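Local coordinates for Alpha/beta hydrolase fold-3 domain-containing protein (Enterococcus faecalis, PDB 2QRU), which is of unknown function but has the alpha/beta hydrolase fold and is probably a hydrolase, at residues G14-I19 / G41-L46; Q116-N121 / K208-C213; Y189-P192 / D196-A199. All blocks are in the same frame, centred on the assembly; numbering follows the deposited sequence.

Contact 1 (G14-I19 / G41-L46). With EDO (1,2-ethanediol), chain G.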
ATOM      1  N   GLY A  14      -0.863 -18.078   7.067  1.00 28.46           N
ATOM      2  CA  GLY A  14      -2.265 -17.835   6.718  1.00 28.49           C
ATOM      3  C   GLY A  14      -2.508 -16.723   5.709  1.00 29.01           C
ATOM      4  O   GLY A  14      -3.618 -16.619   5.164  1.00 29.77           O
ATOM      5  N   ALA A  15      -1.491 -15.888   5.453  1.00 27.29           N
ATOM      6  CA  ALA A  15      -1.573 -14.896   4.395  1.00 26.98           C
ATOM      7  C   ALA A  15      -1.673 -15.568   3.031  1.00 26.24           C
ATOM      8  O   ALA A  15      -1.019 -16.574   2.783  1.00 26.88           O
ATOM      9  CB  ALA A  15      -0.340 -13.968   4.407  1.00 25.83           C
ATOM     10  N   THR A  16      -2.485 -14.995   2.159  1.00 25.84           N
ATOM     11  CA  THR A  16      -2.530 -15.473   0.789  1.00 25.20           C
ATOM     12  C   THR A  16      -1.993 -14.391  -0.138  1.00 25.27           C
ATOM     13  O   THR A  16      -1.994 -13.200   0.197  1.00 24.68           O
ATOM     14  CB  THR A  16      -3.938 -15.896   0.348  1.00 26.11           C
ATOM     15  OG1 THR A  16      -4.761 -14.739   0.191  1.00 29.60           O
ATOM     16  CG2 THR A  16      -4.582 -16.848   1.352  1.00 21.78           C
ATOM     17  N   VAL A  17      -1.542 -14.841  -1.305  1.00 24.50           N
ATOM     18  CA  VAL A  17      -0.999 -13.976  -2.349  1.00 24.29           C
ATOM     19  C   VAL A  17      -1.680 -14.379  -3.658  1.00 23.92           C
ATOM     20  O   VAL A  17      -1.898 -15.576  -3.898  1.00 24.00           O
ATOM     21  CB  VAL A  17       0.535 -14.112  -2.425  1.00 24.44           C
ATOM     22  CG1 VAL A  17       0.964 -15.569  -2.661  1.00 25.01           C
ATOM     23  CG2 VAL A  17       1.139 -13.141  -3.492  1.00 25.44           C
ATOM     24  N   THR A  18      -2.076 -13.387  -4.456  1.00 24.16           N
ATOM     25  CA  THR A  18      -2.548 -13.624  -5.826  1.00 24.47           C
ATOM     26  C   THR A  18      -1.359 -13.363  -6.751  1.00 24.93           C
ATOM     27  O   THR A  18      -0.764 -12.270  -6.716  1.00 24.78           O
ATOM     28  CB  THR A  18      -3.746 -12.713  -6.204  1.00 25.48           C
ATOM     29  OG1 THR A  18      -4.862 -12.974  -5.333  1.00 26.07           O
ATOM     30  CG2 THR A  18      -4.200 -12.977  -7.648  1.00 24.47           C
ATOM     31  N   ILE A  19      -0.993 -14.393  -7.515  1.00 24.37           N
ATOM     32  CA  ILE A  19       0.181 -14.352  -8.410  1.00 25.20           C
ATOM     33  C   ILE A  19      -0.277 -14.121  -9.854  1.00 25.17           C
ATOM     34  O   ILE A  19      -1.162 -14.825 -10.354  1.00 24.17           O
ATOM     35  CB  ILE A  19       0.964 -15.691  -8.314  1.00 26.03           C
ATOM     36  CG1 ILE A  19       1.389 -15.954  -6.877  1.00 26.40           C
ATOM     37  CG2 ILE A  19       2.181 -15.706  -9.239  1.00 26.19           C
ATOM     38  CD1 ILE A  19       1.709 -17.382  -6.570  1.00 29.37           C
ATOM     39  N   GLY A  41     -10.514  -3.532   2.630  1.00 25.59           N
ATOM     40  CA  GLY A  41      -9.947  -3.698   1.291  1.00 25.53           C
ATOM     41  C   GLY A  41      -9.294  -5.039   1.051  1.00 25.65           C
ATOM     42  O   GLY A  41      -9.321  -5.930   1.917  1.00 25.39           O
ATOM     43  N   THR A  42      -8.679  -5.167  -0.127  1.00 24.35           N
ATOM     44  CA  THR A  42      -8.326  -6.457  -0.652  1.00 24.76           C
ATOM     45  C   THR A  42      -7.226  -6.342  -1.696  1.00 24.42           C
ATOM     46  O   THR A  42      -7.200  -5.379  -2.462  1.00 25.01           O
ATOM     47  CB  THR A  42      -9.596  -7.110  -1.284  1.00 24.28           C
ATOM     48  OG1 THR A  42      -9.247  -8.334  -1.930  1.00 23.53           O
ATOM     49  CG2 THR A  42     -10.239  -6.173  -2.313  1.00 26.37           C
ATOM     50  N   LYS A  43      -6.316  -7.315  -1.694  1.00 25.58           N
ATOM     51  CA  LYS A  43      -5.331  -7.520  -2.780  1.00 25.41           C
ATOM     52  C   LYS A  43      -5.998  -7.540  -4.148  1.00 26.09           C
ATOM     53  O   LYS A  43      -5.363  -7.255  -5.159  1.00 25.54           O
ATOM     54  CB  LYS A  43      -4.534  -8.813  -2.592  1.00 25.09           C
ATOM     55  CG  LYS A  43      -5.374 -10.120  -2.492  1.00 26.61           C
ATOM     56  CD  LYS A  43      -4.471 -11.339  -2.346  1.00 26.25           C
ATOM     57  CE  LYS A  43      -5.316 -12.651  -2.189  1.00 24.90           C
ATOM     58  NZ  LYS A  43      -6.229 -12.550  -1.006  1.00 25.90           N
ATOM     59  N   SER A  44      -7.279  -7.920  -4.179  1.00 25.11           N
ATOM     60  CA  SER A  44      -8.083  -7.888  -5.400  1.00 26.05           C
ATOM     61  C   SER A  44      -8.409  -6.488  -5.962  1.00 26.03           C
ATOM     62  O   SER A  44      -8.978  -6.410  -7.047  1.00 27.00           O
ATOM     63  CB  SER A  44      -9.378  -8.683  -5.170  1.00 26.16           C
ATOM     64  OG  SER A  44      -9.060  -9.978  -4.694  1.00 25.91           O
ATOM     65  N   ASP A  45      -8.042  -5.397  -5.262  1.00 25.24           N
ATOM     66  CA  ASP A  45      -8.317  -4.042  -5.777  1.00 25.29           C
ATOM     67  C   ASP A  45      -7.340  -3.648  -6.884  1.00 25.56           C
ATOM     68  O   ASP A  45      -7.468  -2.577  -7.468  1.00 26.16           O
ATOM     69  CB  ASP A  45      -8.386  -2.954  -4.683  1.00 25.76           C
ATOM     70  CG  ASP A  45      -7.017  -2.571  -4.117  1.00 26.66           C
ATOM     71  OD1 ASP A  45      -5.970  -2.925  -4.710  1.00 28.07           O
ATOM     72  OD2 ASP A  45      -6.992  -1.857  -3.091  1.00 28.57           O
ATOM     73  N   LEU A  46      -6.363  -4.513  -7.157  1.00 25.96           N
ATOM     74  CA  LEU A  46      -5.295  -4.181  -8.111  1.00 25.30           C
ATOM     75  C   LEU A  46      -5.913  -3.967  -9.497  1.00 25.78           C
ATOM     76  O   LEU A  46      -6.526  -4.891 -10.064  1.00 25.48           O
ATOM     77  CB  LEU A  46      -4.269  -5.297  -8.153  1.00 25.69           C
ATOM     78  CG  LEU A  46      -3.184  -5.202  -9.243  1.00 24.94           C
ATOM     79  CD1 LEU A  46      -2.330  -3.921  -9.124  1.00 26.04           C
ATOM     80  CD2 LEU A  46      -2.313  -6.443  -9.199  1.00 27.85           C
TER
HETATM   81  C1  EDO G 278     -10.008  -0.459  -2.430  1.00 33.88           C
HETATM   82  O1  EDO G 278      -9.003   0.570  -2.545  1.00 38.75           O
HETATM   83  C2  EDO G 278      -9.656  -1.259  -1.165  1.00 30.57           C
HETATM   84  O2  EDO G 278      -8.951  -2.487  -1.383  1.00 25.85           O
HETATM   85  O   HOH W   1      -6.831 -10.946  -6.070  1.00 26.86           O
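Lys-43 reaches from the 43-45 turn of 3-10 helix to the strand beginning at Thr-16, and its ammonium gives Thr-16 OG1 a hydrogen bond of 2.9 Å from NZ. The chain leaves the backbone with CG set between N and the carbonyl carbon (chi1 57°), runs straight as far as CE and then bends at its last torsion (chi4 -58°). That final bend swings NZ along the strand to Thr-16. CD of Lys-43 lies beside Thr-18, 3.4 Å from its OG1, and CE of the lysine sits between the two threonine hydroxyls, 3.2 Å from OG1 of Thr-18 and of Thr-16 alike. The methylenes pass the hydroxyl of Thr-18 before the ammonium meets that of Thr-16, two residues back on the strand. Asp-65 joins both ends of this bond, through a salt bridge to Lys-43 NZ and a hydrogen bond with Thr-16 OG1, and such pairing would be expected to keep the buried amine protonated.

In the alpha/beta hydrolase fold, the 16-20 strand lies near one edge of the central sheet, between strands 7-10 and 59-64, and the loop carrying Lys-43 follows strand 28-33 and leads into helix 48-55. Thr-18 OG1 is hydrogen-bonded with Asn-8 of the neighbouring strand and accepts from a water, 2.9 Å from the water oxygen, that also binds Ser-44 OG. The loop is shaped by an ST turn in which Ser-44 N donates to Thr-42 OG1 over 3.0 Å. Beyond the turn, a 1,2-ethanediol, probably from the crystallisation liquor, receives a hydrogen bond from Thr-42 N and donates through O2 to Asp-45 OD2 at 2.7 Å.

Contact 2 (Q116-N121 / K208-C213)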
ATOM      1  N   GLN A 116      12.412  -2.373   7.296  1.00 26.01           N
ATOM      2  CA  GLN A 116      12.645  -3.672   7.954  1.00 27.92           C
ATOM      3  C   GLN A 116      13.446  -4.642   7.101  1.00 28.16           C
ATOM      4  O   GLN A 116      14.322  -5.353   7.628  1.00 29.65           O
ATOM      5  CB  GLN A 116      11.332  -4.302   8.390  1.00 28.44           C
ATOM      6  CG  GLN A 116      10.679  -3.520   9.472  1.00 31.04           C
ATOM      7  CD  GLN A 116      11.661  -3.202  10.613  1.00 34.26           C
ATOM      8  OE1 GLN A 116      12.352  -4.092  11.128  1.00 33.77           O
ATOM      9  NE2 GLN A 116      11.725  -1.926  11.001  1.00 37.38           N
ATOM     10  N   LEU A 117      13.144  -4.681   5.806  1.00 28.06           N
ATOM     11  CA  LEU A 117      13.873  -5.526   4.836  1.00 29.44           C
ATOM     12  C   LEU A 117      15.366  -5.186   4.705  1.00 31.51           C
ATOM     13  O   LEU A 117      16.204  -6.092   4.575  1.00 30.69           O
ATOM     14  CB  LEU A 117      13.195  -5.546   3.470  1.00 28.85           C
ATOM     15  CG  LEU A 117      11.793  -6.162   3.423  1.00 27.56           C
ATOM     16  CD1 LEU A 117      11.291  -6.204   1.975  1.00 28.13           C
ATOM     17  CD2 LEU A 117      11.762  -7.569   4.048  1.00 27.45           C
ATOM     18  N   GLN A 118      15.709  -3.895   4.777  1.00 32.45           N
ATOM     19  CA  GLN A 118      17.125  -3.506   4.828  1.00 34.44           C
ATOM     20  C   GLN A 118      17.882  -4.243   5.919  1.00 35.23           C
ATOM     21  O   GLN A 118      19.046  -4.603   5.731  1.00 35.71           O
ATOM     22  CB  GLN A 118      17.282  -1.988   5.020  1.00 34.19           C
ATOM     23  CG  GLN A 118      16.946  -1.195   3.776  1.00 34.38           C
ATOM     24  CD  GLN A 118      16.891   0.314   4.013  1.00 34.99           C
ATOM     25  OE1 GLN A 118      16.236   0.782   4.929  1.00 40.54           O
ATOM     26  NE2 GLN A 118      17.536   1.067   3.154  1.00 32.48           N
ATOM     27  N   THR A 119      17.236  -4.494   7.059  1.00 36.16           N
ATOM     28  CA  THR A 119      17.895  -5.146   8.181  1.00 36.41           C
ATOM     29  C   THR A 119      18.105  -6.648   7.961  1.00 36.21           C
ATOM     30  O   THR A 119      18.955  -7.277   8.600  1.00 36.67           O
ATOM     31  CB  THR A 119      17.132  -4.960   9.523  1.00 36.86           C
ATOM     32  OG1 THR A 119      16.004  -5.844   9.567  1.00 37.25           O
ATOM     33  CG2 THR A 119      16.683  -3.516   9.711  1.00 37.65           C
ATOM     34  N   LEU A 120      17.314  -7.206   7.063  1.00 35.24           N
ATOM     35  CA  LEU A 120      17.352  -8.616   6.731  1.00 34.82           C
ATOM     36  C   LEU A 120      18.118  -8.871   5.428  1.00 34.57           C
ATOM     37  O   LEU A 120      18.023  -9.958   4.864  1.00 34.03           O
ATOM     38  CB  LEU A 120      15.923  -9.132   6.595  1.00 34.72           C
ATOM     39  CG  LEU A 120      15.021  -9.071   7.830  1.00 35.28           C
ATOM     40  CD1 LEU A 120      13.576  -9.299   7.397  1.00 35.41           C
ATOM     41  CD2 LEU A 120      15.460 -10.087   8.903  1.00 35.52           C
ATOM     42  N   ASN A 121      18.849  -7.862   4.944  1.00 34.79           N
ATOM     43  CA  ASN A 121      19.562  -7.939   3.653  1.00 34.91           C
ATOM     44  C   ASN A 121      18.687  -8.256   2.442  1.00 34.06           C
ATOM     45  O   ASN A 121      19.073  -9.056   1.581  1.00 34.59           O
ATOM     46  CB  ASN A 121      20.711  -8.956   3.735  1.00 35.93           C
ATOM     47  CG  ASN A 121      21.900  -8.414   4.465  1.00 38.97           C
ATOM     48  OD1 ASN A 121      22.461  -7.384   4.080  1.00 43.98           O
ATOM     49  ND2 ASN A 121      22.305  -9.101   5.527  1.00 41.25           N
ATOM     50  N   LYS A 208      16.473   8.538   2.913  1.00 24.89           N
ATOM     51  CA  LYS A 208      17.701   8.748   2.110  1.00 25.06           C
ATOM     52  C   LYS A 208      18.459   7.460   1.789  1.00 24.73           C
ATOM     53  O   LYS A 208      19.253   7.442   0.857  1.00 26.50           O
ATOM     54  CB  LYS A 208      18.623   9.779   2.780  1.00 25.01           C
ATOM     55  CG  LYS A 208      18.048  11.166   2.645  1.00 27.86           C
ATOM     56  CD  LYS A 208      18.927  12.209   3.341  1.00 30.78           C
ATOM     57  CE  LYS A 208      18.249  13.564   3.208  1.00 34.00           C
ATOM     58  NZ  LYS A 208      19.056  14.598   3.896  1.00 35.49           N
ATOM     59  N   THR A 209      18.226   6.411   2.577  1.00 23.58           N
ATOM     60  CA  THR A 209      18.826   5.091   2.351  1.00 23.82           C
ATOM     61  C   THR A 209      18.005   4.164   1.417  1.00 23.85           C
ATOM     62  O   THR A 209      18.475   3.049   1.091  1.00 24.35           O
ATOM     63  CB  THR A 209      19.045   4.320   3.664  1.00 23.76           C
ATOM     64  OG1 THR A 209      17.798   3.817   4.154  1.00 23.85           O
ATOM     65  CG2 THR A 209      19.734   5.193   4.716  1.00 24.87           C
ATOM     66  N   PHE A 210      16.827   4.622   0.992  1.00 23.46           N
ATOM     67  CA  PHE A 210      15.900   3.761   0.252  1.00 22.90           C
ATOM     68  C   PHE A 210      16.273   3.659  -1.238  1.00 23.05           C
ATOM     69  O   PHE A 210      16.953   4.563  -1.785  1.00 22.69           O
ATOM     70  CB  PHE A 210      14.438   4.282   0.401  1.00 22.85           C
ATOM     71  CG  PHE A 210      13.741   3.811   1.664  1.00 23.14           C
ATOM     72  CD1 PHE A 210      14.467   3.297   2.748  1.00 23.44           C
ATOM     73  CD2 PHE A 210      12.349   3.928   1.776  1.00 24.47           C
ATOM     74  CE1 PHE A 210      13.790   2.886   3.932  1.00 26.33           C
ATOM     75  CE2 PHE A 210      11.680   3.528   2.941  1.00 25.22           C
ATOM     76  CZ  PHE A 210      12.395   3.007   4.014  1.00 25.63           C
ATOM     77  N   PRO A 211      15.809   2.586  -1.904  1.00 23.90           N
ATOM     78  CA  PRO A 211      16.016   2.435  -3.343  1.00 23.46           C
ATOM     79  C   PRO A 211      15.076   3.368  -4.162  1.00 22.94           C
ATOM     80  O   PRO A 211      14.095   3.878  -3.612  1.00 23.63           O
ATOM     81  CB  PRO A 211      15.619   0.974  -3.612  1.00 23.75           C
ATOM     82  CG  PRO A 211      14.673   0.600  -2.558  1.00 23.41           C
ATOM     83  CD  PRO A 211      15.024   1.463  -1.335  1.00 25.13           C
ATOM     84  N   PRO A 212      15.335   3.522  -5.484  1.00 23.53           N
ATOM     85  CA  PRO A 212      14.569   4.493  -6.288  1.00 23.34           C
ATOM     86  C   PRO A 212      13.089   4.276  -6.263  1.00 23.41           C
ATOM     87  O   PRO A 212      12.593   3.127  -6.331  1.00 22.90           O
ATOM     88  CB  PRO A 212      15.100   4.301  -7.709  1.00 23.72           C
ATOM     89  CG  PRO A 212      16.560   3.863  -7.427  1.00 24.24           C
ATOM     90  CD  PRO A 212      16.357   2.877  -6.300  1.00 24.67           C
ATOM     91  N   CYS A 213      12.376   5.389  -6.185  1.00 23.42           N
ATOM     92  CA  CYS A 213      10.946   5.341  -6.056  1.00 24.12           C
ATOM     93  C   CYS A 213      10.254   6.209  -7.130  1.00 23.59           C
ATOM     94  O   CYS A 213      10.744   7.348  -7.446  1.00 23.18           O
ATOM     95  CB  CYS A 213      10.587   5.819  -4.638  1.00 24.42           C
ATOM     96  SG  CYS A 213       8.772   5.870  -4.387  1.00 25.89           S
TER
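The last turn of helix 105-119 is tied by Gln-118 to Thr-209 and Phe-210, in the loop that leads from helix 204-208 into strand 213-218. NE2 of Gln-118 donates to Thr-209 OG1 at 2.9 Å, with an N-H...O angle of 155° and the hydroxyl oxygen close to the amide plane. The glutamine points its CB toward the loop, and beyond CG the chain is extended (chi2 171°), which carries the amide across to the threonine. Thr-209 OG1 is also hydrogen-bonded to the carbonyl of Thr-206 in the preceding helix, so the hydroxyl links the ends of two helices.

This helix follows the strand that ends in a probable nucleophile elbow of the alpha/beta hydrolase fold, and it closes in a Schellman motif with Asn-121, at positive phi, as the C-prime residue. The carbonyl oxygen of the same amide meets the edge of the Phe-210 ring: OE1 of Gln-118 lies 3.4 Å from CE1 of Phe-210, near the ring plane. The amide itself stands steeply to the ring, the two planes 75° apart. Leu-111 and Thr-114 of the same helix, with Leu-127 of strand 127-130, also pack against the phenylalanine.

Contact 3 (Y189-P192 / D196-A199)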
ATOM      1  N   TYR A 189      -6.215   1.850  15.370  1.00 25.27           N
ATOM      2  CA  TYR A 189      -4.846   1.493  14.974  1.00 24.75           C
ATOM      3  C   TYR A 189      -3.937   1.062  16.143  1.00 25.53           C
ATOM      4  O   TYR A 189      -2.873   0.483  15.925  1.00 26.25           O
ATOM      5  CB  TYR A 189      -4.190   2.705  14.323  1.00 25.13           C
ATOM      6  CG  TYR A 189      -4.610   3.036  12.908  1.00 25.40           C
ATOM      7  CD1 TYR A 189      -5.202   2.076  12.056  1.00 24.48           C
ATOM      8  CD2 TYR A 189      -4.295   4.309  12.381  1.00 26.29           C
ATOM      9  CE1 TYR A 189      -5.527   2.402  10.725  1.00 24.46           C
ATOM     10  CE2 TYR A 189      -4.619   4.643  11.084  1.00 24.24           C
ATOM     11  CZ  TYR A 189      -5.239   3.680  10.260  1.00 25.18           C
ATOM     12  OH  TYR A 189      -5.521   4.028   8.982  1.00 26.16           O
ATOM     13  N   GLY A 190      -4.346   1.346  17.377  1.00 23.65           N
ATOM     14  CA  GLY A 190      -3.475   1.085  18.544  1.00 24.13           C
ATOM     15  C   GLY A 190      -2.347   2.089  18.737  1.00 23.81           C
ATOM     16  O   GLY A 190      -1.334   1.795  19.414  1.00 25.06           O
ATOM     17  N   LEU A 191      -2.528   3.305  18.232  1.00 23.24           N
ATOM     18  CA  LEU A 191      -1.489   4.355  18.388  1.00 23.25           C
ATOM     19  C   LEU A 191      -1.454   4.903  19.829  1.00 24.12           C
ATOM     20  O   LEU A 191      -2.491   4.979  20.473  1.00 25.88           O
ATOM     21  CB  LEU A 191      -1.724   5.510  17.430  1.00 23.94           C
ATOM     22  CG  LEU A 191      -1.735   5.089  15.954  1.00 24.02           C
ATOM     23  CD1 LEU A 191      -1.941   6.277  15.022  1.00 24.49           C
ATOM     24  CD2 LEU A 191      -0.426   4.404  15.627  1.00 26.95           C
ATOM     25  N   PRO A 192      -0.260   5.262  20.324  1.00 24.30           N
ATOM     26  CA  PRO A 192      -0.121   5.810  21.690  1.00 24.04           C
ATOM     27  C   PRO A 192      -1.104   6.952  21.980  1.00 25.01           C
ATOM     28  O   PRO A 192      -1.229   7.905  21.196  1.00 24.55           O
ATOM     29  CB  PRO A 192       1.323   6.339  21.703  1.00 24.81           C
ATOM     30  CG  PRO A 192       2.038   5.410  20.744  1.00 23.16           C
ATOM     31  CD  PRO A 192       1.043   5.163  19.637  1.00 24.39           C
ATOM     32  N   ASP A 196       2.505  10.775  20.783  1.00 26.92           N
ATOM     33  CA  ASP A 196       3.863  10.573  20.315  1.00 26.46           C
ATOM     34  C   ASP A 196       3.895   9.328  19.440  1.00 26.70           C
ATOM     35  O   ASP A 196       3.955   8.183  19.932  1.00 26.82           O
ATOM     36  CB  ASP A 196       4.865  10.469  21.488  1.00 26.48           C
ATOM     37  CG  ASP A 196       6.291  10.207  21.011  1.00 28.48           C
ATOM     38  OD1 ASP A 196       6.507  10.078  19.786  1.00 27.83           O
ATOM     39  OD2 ASP A 196       7.207  10.097  21.855  1.00 30.87           O
ATOM     40  N   TRP A 197       3.803   9.554  18.127  1.00 25.67           N
ATOM     41  CA  TRP A 197       3.749   8.449  17.158  1.00 25.75           C
ATOM     42  C   TRP A 197       5.043   8.336  16.381  1.00 26.04           C
ATOM     43  O   TRP A 197       5.071   7.856  15.235  1.00 25.90           O
ATOM     44  CB  TRP A 197       2.555   8.619  16.213  1.00 26.40           C
ATOM     45  CG  TRP A 197       1.240   8.712  16.917  1.00 25.21           C
ATOM     46  CD1 TRP A 197       0.951   8.319  18.209  1.00 26.91           C
ATOM     47  CD2 TRP A 197       0.012   9.181  16.359  1.00 26.13           C
ATOM     48  NE1 TRP A 197      -0.364   8.563  18.493  1.00 27.50           N
ATOM     49  CE2 TRP A 197      -0.972   9.079  17.376  1.00 25.24           C
ATOM     50  CE3 TRP A 197      -0.359   9.672  15.092  1.00 25.85           C
ATOM     51  CZ2 TRP A 197      -2.300   9.454  17.169  1.00 27.73           C
ATOM     52  CZ3 TRP A 197      -1.675  10.062  14.890  1.00 26.03           C
ATOM     53  CH2 TRP A 197      -2.638   9.930  15.920  1.00 25.62           C
ATOM     54  N   SER A 198       6.132   8.774  17.013  1.00 26.91           N
ATOM     55  CA  SER A 198       7.427   8.787  16.362  1.00 26.83           C
ATOM     56  C   SER A 198       7.832   7.385  15.909  1.00 26.19           C
ATOM     57  O   SER A 198       8.494   7.249  14.888  1.00 28.30           O
ATOM     58  CB  SER A 198       8.499   9.398  17.279  1.00 27.57           C
ATOM     59  OG  SER A 198       8.468   8.737  18.513  1.00 30.67           O
ATOM     60  N   ALA A 199       7.434   6.335  16.638  1.00 26.55           N
ATOM     61  CA  ALA A 199       7.828   4.968  16.227  1.00 26.67           C
ATOM     62  C   ALA A 199       7.214   4.578  14.884  1.00 27.29           C
ATOM     63  O   ALA A 199       7.698   3.666  14.216  1.00 28.61           O
ATOM     64  CB  ALA A 199       7.452   3.934  17.280  1.00 26.60           C
TER
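A short loop after the Schellman-capped end of helix 185-189 folds back on itself around the indole of Trp-197, bringing Leu-191 and Pro-192 against the ring. Leu-191 lies over one face. Its CD1 methyl stands 3.5 Å from the centroid of the six-membered ring and only 2° off the normal, a CH-pi contact, while CB of Leu-191 comes within 3.6 Å of CE2 of Trp-197. With CD1 anti to CA (chi2 -179°), the leucine reaches from CB beside the pyrrole ring to its methyl over the six-membered ring.

At the indole edge, NE1 of Trp-197 donates to the backbone O of Pro-192 over 2.9 Å. The bond is nearly straight (165°), lies in the indole plane and uses a lone pair of the carbonyl. CD of Pro-192 adds a 3.5 Å contact with CD1 of Trp-197. Just before the tryptophan, Asp-196 forms an Asx turn: its OD1 accepts from Ser-198 N at 3.1 Å and also from Ser-198 OG. Lys-140 makes a cation-pi interaction with the same indole. The directional N-H bond probably fixes how the indole is turned in its plane, and the leucine methyl packs one face, which satisfies the polar N-H while that face stays in apolar contact.

Along the chain contact 1 closes before the other two begin, while contact 3 is nested inside the long connection that contact 2 closes. The three do not touch: their centres lie 22 to 26 Å apart, and the nearest approach, between contacts 2 and 3, is about 8 Å. Contact 1 belongs to the first-strand side of the eight-stranded sheet. Contact 2 is near its other end, where the 208-213 loop enters strand 213-218, which neighbours the outermost strand 240-244. Contact 3 lies off the sheet, in the loop joining helices 185-189 and 204-208. Contact 1 ties a loop to a strand, contact 2 a loop to a helix end, and contact 3 closes a loop on itself, all around one alpha/beta hydrolase-fold sheet.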